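Local coordinates for uncharacterized protein ycf41 (Synechococcus elongatus PCC 6301, PDB 3KOJ) that probably binds single-stranded DNA through an OB-fold domain of the single-strand binding protein family, at residues L79-I85 against T99-R105. The protein carries 1 engineered substitution. Numbering follows the deposited sequence.
Sequences LEGRLRI and TELTVTR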
loop_
_atom_site.group_PDB
_atom_site.type_symbol
_atom_site.label_atom_id
_atom_site.label_comp_id
_atom_site.label_asym_id
_atom_site.label_seq_id
_atom_site.Cartn_x
_atom_site.Cartn_y
_atom_site.Cartn_z
ATOM N N LEU B 79 0.936 -7.124 -8.538
ATOM C CA LEU B 79 -0.387 -6.663 -8.930
ATOM C C LEU B 79 -0.893 -5.619 -7.946
ATOM O O LEU B 79 -0.653 -5.730 -6.746
ATOM C CB LEU B 79 -1.367 -7.848 -8.942
ATOM C CG LEU B 79 -0.983 -9.028 -9.837
ATOM C CD1 LEU B 79 -1.756 -10.272 -9.407
ATOM C CD2 LEU B 79 -1.260 -8.681 -11.296
ATOM N N GLU B 80 -1.572 -4.598 -8.465
ATOM C CA GLU B 80 -2.175 -3.565 -7.625
ATOM C C GLU B 80 -3.656 -3.595 -7.966
ATOM O O GLU B 80 -4.021 -3.530 -9.139
ATOM C CB GLU B 80 -1.639 -2.169 -7.952
ATOM C CG GLU B 80 -2.335 -1.075 -7.127
ATOM C CD GLU B 80 -2.038 0.333 -7.623
ATOM O OE1 GLU B 80 -1.449 0.469 -8.715
ATOM O OE2 GLU B 80 -2.403 1.303 -6.926
ATOM N N GLY B 81 -4.510 -3.687 -6.951
ATOM C CA GLY B 81 -5.933 -3.722 -7.219
ATOM C C GLY B 81 -6.779 -3.587 -5.972
ATOM O O GLY B 81 -6.287 -3.190 -4.911
ATOM N N ARG B 82 -8.060 -3.911 -6.104
ATOM C CA ARG B 82 -8.992 -3.828 -4.989
ATOM C C ARG B 82 -9.515 -5.222 -4.677
ATOM O O ARG B 82 -9.842 -5.992 -5.585
ATOM C CB ARG B 82 -10.160 -2.891 -5.337
ATOM C CG ARG B 82 -9.742 -1.433 -5.562
ATOM C CD ARG B 82 -10.930 -0.544 -5.928
ATOM N NE ARG B 82 -11.895 -0.404 -4.837
ATOM C CZ ARG B 82 -11.831 0.517 -3.877
ATOM N NH1 ARG B 82 -10.843 1.404 -3.862
ATOM N NH2 ARG B 82 -12.760 0.551 -2.928
ATOM N N LEU B 83 -9.572 -5.544 -3.389
ATOM C CA LEU B 83 -10.054 -6.843 -2.949
ATOM C C LEU B 83 -11.572 -6.896 -3.090
ATOM O O LEU B 83 -12.273 -5.941 -2.756
ATOM C CB LEU B 83 -9.660 -7.076 -1.491
ATOM C CG LEU B 83 -9.963 -8.464 -0.923
ATOM C CD1 LEU B 83 -9.106 -9.513 -1.627
ATOM C CD2 LEU B 83 -9.690 -8.461 0.574
ATOM N N ARG B 84 -12.071 -8.024 -3.579
ATOM C CA ARG B 84 -13.501 -8.218 -3.784
ATOM C C ARG B 84 -13.912 -9.593 -3.258
ATOM O O ARG B 84 -13.154 -10.557 -3.367
ATOM C CB ARG B 84 -13.805 -8.097 -5.282
ATOM C CG ARG B 84 -15.239 -8.359 -5.700
ATOM C CD ARG B 84 -15.413 -8.003 -7.173
ATOM N NE ARG B 84 -16.799 -8.093 -7.621
ATOM C CZ ARG B 84 -17.385 -9.212 -8.036
ATOM N NH1 ARG B 84 -16.705 -10.349 -8.068
ATOM N NH2 ARG B 84 -18.653 -9.191 -8.421
ATOM N N ILE B 85 -15.105 -9.685 -2.678
ATOM C CA ILE B 85 -15.588 -10.959 -2.150
ATOM C C ILE B 85 -17.067 -11.158 -2.460
ATOM O O ILE B 85 -17.844 -10.204 -2.444
ATOM C CB ILE B 85 -15.388 -11.055 -0.617
ATOM C CG1 ILE B 85 -13.897 -10.981 -0.274
ATOM C CG2 ILE B 85 -15.977 -12.362 -0.096
ATOM C CD1 ILE B 85 -13.594 -11.162 1.209
ATOM N N THR B 99 -13.351 -15.045 -3.393
ATOM C CA THR B 99 -12.477 -13.886 -3.265
ATOM C C THR B 99 -11.748 -13.628 -4.575
ATOM O O THR B 99 -11.460 -14.553 -5.334
ATOM C CB THR B 99 -11.413 -14.109 -2.172
ATOM O OG1 THR B 99 -12.058 -14.336 -0.914
ATOM C CG2 THR B 99 -10.498 -12.896 -2.055
ATOM N N GLU B 100 -11.458 -12.364 -4.849
ATOM C CA GLU B 100 -10.724 -12.040 -6.054
ATOM C C GLU B 100 -10.159 -10.634 -5.981
ATOM O O GLU B 100 -10.649 -9.785 -5.238
ATOM C CB GLU B 100 -11.605 -12.221 -7.300
ATOM C CG GLU B 100 -12.584 -11.112 -7.611
ATOM C CD GLU B 100 -13.487 -11.467 -8.786
ATOM O OE1 GLU B 100 -13.976 -10.544 -9.467
ATOM O OE2 GLU B 100 -13.717 -12.674 -9.023
ATOM N N LEU B 101 -9.092 -10.418 -6.733
ATOM C CA LEU B 101 -8.433 -9.125 -6.785
ATOM C C LEU B 101 -8.771 -8.508 -8.128
ATOM O O LEU B 101 -8.459 -9.081 -9.175
ATOM C CB LEU B 101 -6.915 -9.296 -6.675
ATOM C CG LEU B 101 -6.073 -8.014 -6.712
ATOM C CD1 LEU B 101 -6.268 -7.235 -5.418
ATOM C CD2 LEU B 101 -4.604 -8.367 -6.901
ATOM N N THR B 102 -9.436 -7.359 -8.105
ATOM C CA THR B 102 -9.766 -6.668 -9.342
ATOM C C THR B 102 -8.567 -5.757 -9.576
ATOM O O THR B 102 -8.384 -4.753 -8.890
ATOM C CB THR B 102 -11.044 -5.845 -9.196
ATOM O OG1 THR B 102 -12.100 -6.699 -8.737
ATOM C CG2 THR B 102 -11.436 -5.246 -10.537
ATOM N N VAL B 103 -7.746 -6.137 -10.544
ATOM C CA VAL B 103 -6.519 -5.420 -10.853
ATOM C C VAL B 103 -6.638 -4.073 -11.546
ATOM O O VAL B 103 -7.426 -3.902 -12.473
ATOM C CB VAL B 103 -5.592 -6.325 -11.698
ATOM C CG1 VAL B 103 -4.351 -5.558 -12.141
ATOM C CG2 VAL B 103 -5.195 -7.531 -10.882
ATOM N N THR B 104 -5.828 -3.122 -11.086
ATOM C CA THR B 104 -5.784 -1.785 -11.669
ATOM C C THR B 104 -4.508 -1.685 -12.506
ATOM O O THR B 104 -4.516 -1.163 -13.619
ATOM C CB THR B 104 -5.716 -0.688 -10.581
ATOM O OG1 THR B 104 -6.816 -0.834 -9.677
ATOM C CG2 THR B 104 -5.767 0.691 -11.216
ATOM N N ARG B 105 -3.410 -2.197 -11.952
ATOM C CA ARG B 105 -2.115 -2.158 -12.619
ATOM C C ARG B 105 -1.312 -3.414 -12.330
ATOM O O ARG B 105 -1.511 -4.064 -11.308
ATOM C CB ARG B 105 -1.304 -0.950 -12.134
ATOM C CG ARG B 105 -1.976 0.385 -12.366
ATOM C CD ARG B 105 -1.141 1.533 -11.813
ATOM N NE ARG B 105 -1.805 2.811 -12.044
ATOM C CZ ARG B 105 -2.692 3.361 -11.224
ATOM N NH1 ARG B 105 -3.028 2.753 -10.090
ATOM N NH2 ARG B 105 -3.256 4.517 -11.546
HETATM O O HOH W 1 -4.501 3.037 -7.353
#
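A classic beta bulge shifts the register of these antiparallel strands by one residue: T104 and R105 both face E80, whose carbonyl O accepts two backbone hydrogen bonds, from T104 N at 2.7 Å and R105 N at 3.2 Å. E80 N completes the pair by donating to R105 O (2.9 Å). The chain turns a corner at T104, within the bulge. Next to it, G81 and V103 bring their CA atoms within 4.1 Å of each other. A CB on G81 would collide with T102 O and V103 CA unless the backbones moved apart, so glycine suits the site. Beyond it the register is regular, with paired backbone bonds R82–T102 and R84–E100.

The two faces differ in chemistry. L83 and L101 share one face, where L101 CD2 also packs on L79 CB (3.9 Å); L79 and V103 extend the apolar cluster toward V57 of strand 53-60, and leucine and valine suit this buried setting. The opposite face holds E80, R82, R84, E100, T102 and R105. Long, flexible side chains form salt bridges across hydrogen-bonded pairs here: E80 OE1–R105 NH1 and R84 NH1–E100 OE1, both 3.1 Å. R82 instead bonds H10 O of its own chain, and R105 NE bonds H8 O of the second subunit; both histidines apparently come from the purification tag.

Strand 100-103 also pairs, in parallel, with 53-60, helping close the beta barrel, as in an OB fold. The chemistry implies an apolar face packed in the barrel and, at L83, against F43 of the third subunit, and a polar face with two salt bridges, E80–R105 also water-bridged, partly packed against the second subunit.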